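Side-chain contacts in Exo beta-1,2-glucooligosaccharide sophorohydrolase (non-reducing end) (Parabacteroides distasonis ATCC 8503, PDB 5Z06), which hydrolyses linear beta-1,2-glucan and beta-1,2-glucooligosaccharides of four or more units, releasing sophorose from the non-reducing end: residues T614-S619 / R632-N637; G639-G644 / F652-N657; G647-F652 / N657-L662. All coordinates share one frame; numbering follows the deposited sequence.

Contact 1. Residues T614-S619 / R632-N637; sequences TGALAS and RNYYRN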
loop_
_atom_site.group_PDB
_atom_site.type_symbol
_atom_site.label_atom_id
_atom_site.label_comp_id
_atom_site.label_asym_id
_atom_site.label_seq_id
_atom_site.Cartn_x
_atom_site.Cartn_y
_atom_site.Cartn_z
ATOM N N THR A 614 0.095 0.235 9.626
ATOM C CA THR A 614 -1.136 -0.484 9.896
ATOM C C THR A 614 -1.016 -1.407 11.119
ATOM O O THR A 614 -2.007 -1.644 11.795
ATOM C CB THR A 614 -1.644 -1.243 8.660
ATOM O OG1 THR A 614 -2.986 -1.659 8.884
ATOM C CG2 THR A 614 -0.777 -2.478 8.353
ATOM N N GLY A 615 0.183 -1.934 11.375
ATOM C CA GLY A 615 0.427 -2.766 12.565
ATOM C C GLY A 615 -0.047 -2.156 13.865
ATOM O O GLY A 615 -0.949 -2.692 14.533
ATOM N N ALA A 616 0.524 -1.001 14.213
ATOM C CA ALA A 616 0.151 -0.308 15.457
ATOM C C ALA A 616 -1.263 0.243 15.382
ATOM O O ALA A 616 -2.054 0.154 16.342
ATOM C CB ALA A 616 1.111 0.825 15.748
ATOM N N LEU A 617 -1.588 0.812 14.238
ATOM C CA LEU A 617 -2.769 1.655 14.161
ATOM C C LEU A 617 -4.039 0.838 14.197
ATOM O O LEU A 617 -4.985 1.193 14.889
ATOM C CB LEU A 617 -2.709 2.532 12.928
ATOM C CG LEU A 617 -1.514 3.489 12.960
ATOM C CD1 LEU A 617 -1.371 4.128 11.597
ATOM C CD2 LEU A 617 -1.668 4.533 14.049
ATOM N N ALA A 618 -4.056 -0.284 13.493
ATOM C CA ALA A 618 -5.220 -1.159 13.521
ATOM C C ALA A 618 -5.262 -2.006 14.796
ATOM O O ALA A 618 -6.193 -2.776 15.002
ATOM C CB ALA A 618 -5.258 -2.036 12.280
ATOM N N SER A 619 -4.230 -1.888 15.632
ATOM C CA SER A 619 -4.222 -2.504 16.939
ATOM C C SER A 619 -4.881 -1.651 18.002
ATOM O O SER A 619 -4.952 -2.074 19.143
ATOM C CB SER A 619 -2.795 -2.871 17.350
ATOM O OG SER A 619 -2.296 -3.861 16.476
ATOM N N ARG A 632 0.693 9.341 16.785
ATOM C CA ARG A 632 1.272 10.658 17.003
ATOM C C ARG A 632 2.662 10.795 16.423
ATOM O O ARG A 632 2.984 11.809 15.819
ATOM C CB ARG A 632 1.360 10.940 18.473
ATOM C CG ARG A 632 0.042 11.257 19.138
ATOM C CD ARG A 632 0.348 11.697 20.551
ATOM N NE ARG A 632 -0.737 11.385 21.460
ATOM C CZ ARG A 632 -0.690 10.502 22.448
ATOM N NH1 ARG A 632 0.417 9.790 22.711
ATOM N NH2 ARG A 632 -1.776 10.329 23.199
ATOM N N ASN A 633 3.480 9.758 16.622
ATOM C CA ASN A 633 4.813 9.689 16.101
ATOM C C ASN A 633 4.811 9.652 14.577
ATOM O O ASN A 633 5.480 10.456 13.919
ATOM C CB ASN A 633 5.481 8.418 16.622
ATOM C CG ASN A 633 6.925 8.301 16.198
ATOM O OD1 ASN A 633 7.637 9.307 16.148
ATOM N ND2 ASN A 633 7.377 7.067 15.928
ATOM N N TYR A 634 4.063 8.706 14.021
ATOM C CA TYR A 634 4.003 8.552 12.566
ATOM C C TYR A 634 3.599 9.845 11.861
ATOM O O TYR A 634 4.189 10.226 10.840
ATOM C CB TYR A 634 3.022 7.437 12.189
ATOM C CG TYR A 634 3.413 6.059 12.621
ATOM C CD1 TYR A 634 4.723 5.738 12.933
ATOM C CD2 TYR A 634 2.462 5.045 12.664
ATOM C CE1 TYR A 634 5.072 4.464 13.328
ATOM C CE2 TYR A 634 2.805 3.768 13.018
ATOM C CZ TYR A 634 4.112 3.485 13.370
ATOM O OH TYR A 634 4.471 2.226 13.744
ATOM N N TYR A 635 2.583 10.501 12.414
ATOM C CA TYR A 635 2.117 11.751 11.880
ATOM C C TYR A 635 3.074 12.898 12.177
ATOM O O TYR A 635 3.578 13.525 11.249
ATOM C CB TYR A 635 0.740 12.070 12.409
ATOM C CG TYR A 635 0.168 13.300 11.798
ATOM C CD1 TYR A 635 -0.108 13.361 10.432
ATOM C CD2 TYR A 635 -0.078 14.430 12.565
ATOM C CE1 TYR A 635 -0.621 14.519 9.859
ATOM C CE2 TYR A 635 -0.575 15.585 11.992
ATOM C CZ TYR A 635 -0.848 15.624 10.641
ATOM O OH TYR A 635 -1.359 16.780 10.095
ATOM N N ARG A 636 3.317 13.183 13.454
ATOM C CA ARG A 636 4.019 14.414 13.797
ATOM C C ARG A 636 5.485 14.357 13.507
ATOM O O ARG A 636 6.022 15.358 13.122
ATOM C CB ARG A 636 3.836 14.803 15.248
ATOM C CG ARG A 636 2.464 15.367 15.521
ATOM C CD ARG A 636 2.247 15.502 17.006
ATOM N NE ARG A 636 0.947 16.113 17.239
ATOM C CZ ARG A 636 0.086 15.770 18.186
ATOM N NH1 ARG A 636 0.359 14.804 19.031
ATOM N NH2 ARG A 636 -1.071 16.395 18.278
ATOM N N ASN A 637 6.123 13.207 13.710
ATOM C CA ASN A 637 7.576 13.086 13.517
ATOM C C ASN A 637 7.933 12.577 12.146
ATOM O O ASN A 637 8.842 13.126 11.528
ATOM C CB ASN A 637 8.208 12.199 14.581
ATOM C CG ASN A 637 8.028 12.762 15.958
ATOM O OD1 ASN A 637 8.166 13.977 16.159
ATOM N ND2 ASN A 637 7.678 11.906 16.915
HETATM O O HOH W 1 2.958 0.129 12.840
#
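Leu617 and Ala616, on the short helix 614-617, meet the ring of Tyr634, which projects from helix 624-636. The apolar part is light. Methyl CD1 of Leu617 comes to the ring edge, near its plane, 4.1 Å from Tyr634 CD2, and the two side chains slide past each other in opposite directions. Ala616 sits by the phenol end, its CB 4.4 Å from Tyr634 CE2 and oblique to the ring. Tyr634 spans the distance because CG stands anti to its own carbonyl carbon (chi1 -65°), which carries the ring toward helix 614-617 although the CA atoms of Leu617 and Tyr634 lie 9.8 Å apart. Leu617 also packs on Val671 of helix 665-680.

The polar part runs through water 1. It accepts from Ala616 N at 3.0 Å, an amide in the first turn of its helix, and lies 2.7 Å from Tyr634 OH. The hydroxyl has a second, weak bond to Trp586 O.

Each segment also carries a side-chain bond of its own. Ser619 OG donates to Gly615 O at 2.6 Å, almost in line with the C=O bond, and so tethers the residues that follow the helix. Asn637 ND2 donates to a lone pair of Asn633 OD1 at 2.7 Å; the bond is straight (170° at the hydrogen) and lies close to the plane of each amide, though the two amides are twisted against each other.

The chemistry is thus sparse: no hydrogen bond joins the segments directly, only 114 Å² is buried, and the buried phenol oxygen is tied to the facing helix through one water.

Contact 2. Residues G639-G644 / F652-N657; sequences GSFLWG and FNLTVN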
loop_
_atom_site.group_PDB
_atom_site.type_symbol
_atom_site.label_atom_id
_atom_site.label_comp_id
_atom_site.label_asym_id
_atom_site.label_seq_id
_atom_site.Cartn_x
_atom_site.Cartn_y
_atom_site.Cartn_z
ATOM N N GLY A 639 5.702 12.347 9.480
ATOM C CA GLY A 639 4.681 12.681 8.516
ATOM C C GLY A 639 5.202 13.241 7.227
ATOM O O GLY A 639 4.616 12.983 6.198
ATOM N N SER A 640 6.312 13.982 7.276
ATOM C CA SER A 640 6.928 14.534 6.060
ATOM C C SER A 640 7.098 13.514 4.950
ATOM O O SER A 640 6.918 13.833 3.785
ATOM C CB SER A 640 8.290 15.133 6.382
ATOM O OG SER A 640 9.094 14.140 6.945
ATOM N N PHE A 641 7.448 12.283 5.321
ATOM C CA PHE A 641 7.524 11.174 4.365
ATOM C C PHE A 641 6.453 10.133 4.533
ATOM O O PHE A 641 6.145 9.458 3.582
ATOM C CB PHE A 641 8.892 10.482 4.422
ATOM C CG PHE A 641 9.164 9.756 5.707
ATOM C CD1 PHE A 641 8.784 8.432 5.865
ATOM C CD2 PHE A 641 9.844 10.381 6.737
ATOM C CE1 PHE A 641 9.053 7.754 7.029
ATOM C CE2 PHE A 641 10.094 9.712 7.925
ATOM C CZ PHE A 641 9.703 8.395 8.062
ATOM N N LEU A 642 5.907 9.975 5.735
ATOM C CA LEU A 642 5.023 8.855 6.036
ATOM C C LEU A 642 3.531 9.159 5.905
ATOM O O LEU A 642 2.737 8.239 5.759
ATOM C CB LEU A 642 5.317 8.325 7.436
ATOM C CG LEU A 642 4.741 6.974 7.825
ATOM C CD1 LEU A 642 5.188 5.927 6.829
ATOM C CD2 LEU A 642 5.233 6.586 9.206
ATOM N N TRP A 643 3.139 10.433 5.979
ATOM C CA TRP A 643 1.726 10.812 5.877
ATOM C C TRP A 643 1.408 11.239 4.459
ATOM O O TRP A 643 2.070 12.081 3.905
ATOM C CB TRP A 643 1.397 11.939 6.814
ATOM C CG TRP A 643 -0.004 12.344 6.727
ATOM C CD1 TRP A 643 -0.479 13.466 6.153
ATOM C CD2 TRP A 643 -1.132 11.632 7.237
ATOM N NE1 TRP A 643 -1.846 13.512 6.259
ATOM C CE2 TRP A 643 -2.277 12.404 6.937
ATOM C CE3 TRP A 643 -1.289 10.434 7.943
ATOM C CZ2 TRP A 643 -3.568 12.015 7.306
ATOM C CZ3 TRP A 643 -2.583 10.032 8.314
ATOM C CH2 TRP A 643 -3.708 10.833 7.992
ATOM N N GLY A 644 0.382 10.650 3.890
ATOM C CA GLY A 644 0.030 10.882 2.520
ATOM C C GLY A 644 -1.472 11.062 2.375
ATOM O O GLY A 644 -2.214 11.157 3.373
ATOM N N PHE A 652 7.564 1.827 6.005
ATOM C CA PHE A 652 8.785 2.574 5.919
ATOM C C PHE A 652 9.915 1.854 6.642
ATOM O O PHE A 652 9.694 1.057 7.571
ATOM C CB PHE A 652 8.561 3.982 6.488
ATOM C CG PHE A 652 8.313 4.012 7.965
ATOM C CD1 PHE A 652 7.099 3.604 8.491
ATOM C CD2 PHE A 652 9.288 4.493 8.840
ATOM C CE1 PHE A 652 6.867 3.654 9.849
ATOM C CE2 PHE A 652 9.060 4.551 10.199
ATOM C CZ PHE A 652 7.850 4.123 10.709
ATOM N N ASN A 653 11.128 2.168 6.224
ATOM C CA ASN A 653 12.307 1.600 6.826
ATOM C C ASN A 653 13.290 2.725 6.985
ATOM O O ASN A 653 13.923 3.151 6.002
ATOM C CB ASN A 653 12.857 0.491 5.955
ATOM C CG ASN A 653 13.964 -0.282 6.636
ATOM O OD1 ASN A 653 14.819 0.294 7.296
ATOM N ND2 ASN A 653 13.930 -1.589 6.501
ATOM N N LEU A 654 13.394 3.246 8.210
ATOM C CA LEU A 654 14.359 4.316 8.473
ATOM C C LEU A 654 15.792 3.800 8.390
ATOM O O LEU A 654 16.698 4.565 8.090
ATOM C CB LEU A 654 14.115 4.989 9.816
ATOM C CG LEU A 654 12.785 5.746 9.880
ATOM C CD1 LEU A 654 12.558 6.243 11.296
ATOM C CD2 LEU A 654 12.760 6.894 8.880
ATOM N N THR A 655 15.989 2.507 8.591
ATOM C CA THR A 655 17.342 1.959 8.617
ATOM C C THR A 655 17.981 2.036 7.256
ATOM O O THR A 655 19.136 2.414 7.153
ATOM C CB THR A 655 17.342 0.535 9.192
ATOM O OG1 THR A 655 16.779 0.592 10.502
ATOM C CG2 THR A 655 18.766 -0.051 9.282
ATOM N N VAL A 656 17.213 1.715 6.215
ATOM C CA VAL A 656 17.694 1.801 4.848
ATOM C C VAL A 656 17.176 3.027 4.097
ATOM O O VAL A 656 17.448 3.186 2.897
ATOM C CB VAL A 656 17.359 0.510 4.056
ATOM C CG1 VAL A 656 17.837 -0.710 4.812
ATOM C CG2 VAL A 656 15.881 0.389 3.753
ATOM N N ASN A 657 16.419 3.879 4.789
ATOM C CA ASN A 657 15.889 5.129 4.231
ATOM C C ASN A 657 14.961 4.887 3.026
ATOM O O ASN A 657 15.184 5.359 1.908
ATOM C CB ASN A 657 16.991 6.124 3.872
ATOM C CG ASN A 657 16.440 7.517 3.714
ATOM O OD1 ASN A 657 15.588 7.899 4.473
ATOM N ND2 ASN A 657 16.863 8.240 2.695
#
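Phe652 is the centre of this contact, with Leu642 and Phe641 of helix 639-642 converging on it. Leu642 lays one methyl over a face of the Phe652 ring and sets the other beside its rim. CD2 makes a CH-pi contact, 3.8 Å from the ring centroid and 27° off the normal, displaced toward the rim so that CD2 is 3.4 Å from Phe652 CE1. The other methyl, CD1, touches from beyond the rim, 3.4 Å from Phe652 CD1. Both branches arrive there because Leu642 holds CG opposite its backbone N.

Phe641 comes from another direction. Its CE1 is 3.7 Å from Phe652 CD2, and Phe652 CG lies in the plane of the Phe641 ring, at its edge. With centroids 5.7 Å apart and planes at 56°, the rings form an oblique pair, neither stacked nor T-shaped. Phe652 carries its ring between backbone N and carbonyl carbon (chi1 68°), the crowded position, and from there it reaches both helix residues. The ring of His638 meets both phenylalanines as well.

Leu654 adds a methyl near the end of the Phe641 ring, its CD2 3.5 Å from Phe641 CZ and oblique to the ring. The turn that carries Leu654 is fixed by an Asx motif: Asn653 OD1 accepts from Val656 N at 3.0 Å, the donor standing well above the carbonyl plane, while Asn653 ND2 bonds to Asn608 O and Thr610 OG1.

Nothing polar crosses between the segments; helix 639-642 is joined to strand 652-653 here by hydrocarbon packing alone, in which the shape and orientation of the rings carry the fit.

Contact 3. Residues G647-F652 / N657-L662; sequences GFRDAF and NWVSPL
Phe652 and Val659 are an antiparallel, non-hydrogen-bonded pair in a beta hairpin, their CA atoms 4.0 Å apart. Strand 652-653 is the middle and strand 658-659 an edge of a three-stranded sheet in the glycoamylase-like region. A G1 beta bulge, Asn657 and Trp658 facing Asn653, sets the turn.

Beyond the pair, Ser660 N donates to Ala651 O at 2.8 Å with a nearly straight bond (165°), the donor tilted somewhat from the carbonyl plane. Farther on, Asp650 N reaches Leu662 O at 3.2 Å. An ST turn, Leu662 N to Ser660 OG, shapes the chain opposite.

Val659 places CG2 anti to its backbone N, directing that methyl onto the aliphatic part of Arg649, 3.6 Å from Arg649 CD. The arginine chain extends past it, and Arg649 NH1 gives a bond in the guanidinium plane to water 2, at 2.8 Å; this water donates in turn to Ser660 O.

Trp658 also extends anti to its N (chi1 177°), laying the indole alongside the partner strand: Ala651 CB sits at the ring edge, in plane, 3.8 Å from Trp658 CZ3. Phe21 and Phe593 meet the indole edge-to-face, and NE1 bonds to Tyr22 OH. Replacing the indole by an alanine side chain removes NE1 and the ring, which is likely to leave Tyr22 OH without that partner and open a gap between Ala651 and the two phenylalanines. A glycerol, probably from the crystallisation liquor, lies beside this side chain.

Asp650 OD1 is held by Asn667 ND2, while its other oxygen is bridged to Ser660: water 3 donates to Asp650 OD2 at 2.7 Å and accepts from Ser660 OG at 2.9 Å.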
loop_
_atom_site.group_PDB
_atom_site.type_symbol
_atom_site.label_atom_id
_atom_site.label_comp_id
_atom_site.label_asym_id
_atom_site.label_seq_id
_atom_site.Cartn_x
_atom_site.Cartn_y
_atom_site.Cartn_z
ATOM N N GLY A 647 -3.809 8.336 3.910
ATOM C CA GLY A 647 -3.420 7.946 5.248
ATOM C C GLY A 647 -1.928 7.730 5.207
ATOM O O GLY A 647 -1.228 8.286 4.359
ATOM N N PHE A 648 -1.431 6.903 6.101
ATOM C CA PHE A 648 -0.000 6.684 6.152
ATOM C C PHE A 648 0.409 5.808 5.006
ATOM O O PHE A 648 -0.335 4.927 4.591
ATOM C CB PHE A 648 0.449 6.067 7.464
ATOM C CG PHE A 648 0.167 6.921 8.644
ATOM C CD1 PHE A 648 1.048 7.917 9.014
ATOM C CD2 PHE A 648 -0.969 6.718 9.412
ATOM C CE1 PHE A 648 0.791 8.694 10.125
ATOM C CE2 PHE A 648 -1.232 7.509 10.516
ATOM C CZ PHE A 648 -0.352 8.495 10.866
ATOM N N ARG A 649 1.620 6.033 4.527
ATOM C CA ARG A 649 2.173 5.159 3.517
ATOM C C ARG A 649 2.289 3.753 4.058
ATOM O O ARG A 649 2.343 3.538 5.254
ATOM C CB ARG A 649 3.509 5.687 3.023
ATOM C CG ARG A 649 3.315 7.028 2.360
ATOM C CD ARG A 649 4.554 7.534 1.672
ATOM N NE ARG A 649 4.310 8.908 1.276
ATOM C CZ ARG A 649 3.621 9.266 0.199
ATOM N NH1 ARG A 649 3.102 8.350 -0.627
ATOM N NH2 ARG A 649 3.458 10.556 -0.052
ATOM N N ASP A 650 2.289 2.791 3.164
ATOM C CA ASP A 650 2.140 1.404 3.564
ATOM C C ASP A 650 3.174 0.915 4.569
ATOM O O ASP A 650 2.850 0.143 5.467
ATOM C CB ASP A 650 2.190 0.512 2.355
ATOM C CG ASP A 650 1.682 -0.860 2.644
ATOM O OD1 ASP A 650 0.590 -0.955 3.239
ATOM O OD2 ASP A 650 2.365 -1.841 2.260
ATOM N N ALA A 651 4.406 1.377 4.404
ATOM C CA ALA A 651 5.506 0.952 5.227
ATOM C C ALA A 651 6.657 1.885 5.052
ATOM O O ALA A 651 6.764 2.571 4.047
ATOM C CB ALA A 651 5.950 -0.465 4.852
ATOM N N PHE A 652 7.564 1.827 6.005
ATOM C CA PHE A 652 8.785 2.574 5.919
ATOM C C PHE A 652 9.915 1.854 6.642
ATOM O O PHE A 652 9.694 1.057 7.571
ATOM C CB PHE A 652 8.561 3.982 6.488
ATOM C CG PHE A 652 8.313 4.012 7.965
ATOM C CD1 PHE A 652 7.099 3.604 8.491
ATOM C CD2 PHE A 652 9.288 4.493 8.840
ATOM C CE1 PHE A 652 6.867 3.654 9.849
ATOM C CE2 PHE A 652 9.060 4.551 10.199
ATOM C CZ PHE A 652 7.850 4.123 10.709
ATOM N N ASN A 657 16.419 3.879 4.789
ATOM C CA ASN A 657 15.889 5.129 4.231
ATOM C C ASN A 657 14.961 4.887 3.026
ATOM O O ASN A 657 15.184 5.359 1.908
ATOM C CB ASN A 657 16.991 6.124 3.872
ATOM C CG ASN A 657 16.440 7.517 3.714
ATOM O OD1 ASN A 657 15.588 7.899 4.473
ATOM N ND2 ASN A 657 16.863 8.240 2.695
ATOM N N TRP A 658 13.906 4.136 3.318
ATOM C CA TRP A 658 12.916 3.702 2.358
ATOM C C TRP A 658 11.510 3.977 2.914
ATOM O O TRP A 658 11.250 3.832 4.098
ATOM C CB TRP A 658 13.101 2.210 2.103
ATOM C CG TRP A 658 12.102 1.632 1.178
ATOM C CD1 TRP A 658 12.174 1.560 -0.177
ATOM C CD2 TRP A 658 10.854 1.057 1.545
ATOM N NE1 TRP A 658 11.050 0.959 -0.683
ATOM C CE2 TRP A 658 10.226 0.633 0.356
ATOM C CE3 TRP A 658 10.213 0.846 2.765
ATOM C CZ2 TRP A 658 8.991 0.017 0.352
ATOM C CZ3 TRP A 658 8.994 0.241 2.764
ATOM C CH2 TRP A 658 8.390 -0.172 1.561
ATOM N N VAL A 659 10.614 4.376 2.038
ATOM C CA VAL A 659 9.193 4.385 2.329
ATOM C C VAL A 659 8.463 3.816 1.128
ATOM O O VAL A 659 8.882 3.955 -0.010
ATOM C CB VAL A 659 8.689 5.793 2.723
ATOM C CG1 VAL A 659 8.839 6.774 1.574
ATOM C CG2 VAL A 659 7.231 5.740 3.198
ATOM N N SER A 660 7.370 3.147 1.405
ATOM C CA SER A 660 6.600 2.509 0.384
ATOM C C SER A 660 6.066 3.532 -0.593
ATOM O O SER A 660 5.623 4.609 -0.183
ATOM C CB SER A 660 5.431 1.776 1.014
ATOM O OG SER A 660 4.667 1.196 0.020
ATOM N N PRO A 661 6.091 3.199 -1.903
ATOM C CA PRO A 661 5.467 4.093 -2.890
ATOM C C PRO A 661 3.960 3.926 -3.015
ATOM O O PRO A 661 3.371 4.551 -3.871
ATOM C CB PRO A 661 6.149 3.688 -4.196
ATOM C CG PRO A 661 6.511 2.243 -3.999
ATOM C CD PRO A 661 6.660 1.992 -2.525
ATOM N N LEU A 662 3.325 3.116 -2.163
ATOM C CA LEU A 662 1.923 2.777 -2.346
ATOM C C LEU A 662 1.121 2.874 -1.065
ATOM O O LEU A 662 1.663 2.922 0.051
ATOM C CB LEU A 662 1.772 1.362 -2.973
ATOM C CG LEU A 662 2.484 0.150 -2.373
ATOM C CD1 LEU A 662 1.871 -0.297 -1.058
ATOM C CD2 LEU A 662 2.394 -1.010 -3.340
HETATM O O HOH W 2 3.007 5.587 -0.462
HETATM O O HOH W 3 4.701 -1.480 1.032
#

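Contacts 2 and 3 are nearly one unit: their centres are 6 Å apart, they share Phe652 and Asn657, and their segments alternate along the chain. Probable backbone hydrogen bonds tie them, Leu642 O to Arg649 N at 2.8 Å and Asn653 N to Trp658 O at 2.7 Å. Contact 1 precedes both in the chain, its centre about 12 Å from each. Phe648 of contact 3 fills the interval, its CD2 3.4 Å from Leu617 CD1, and Tyr634 CE1 lies 3.8 Å from Phe652 CZ. The calcium ion is remote, about 13 Å from the Arg649 side chain, whereas the glycerol about 4 Å from the Trp658 side chain, bonded to Val659 O, may mark a pocket at contact 3.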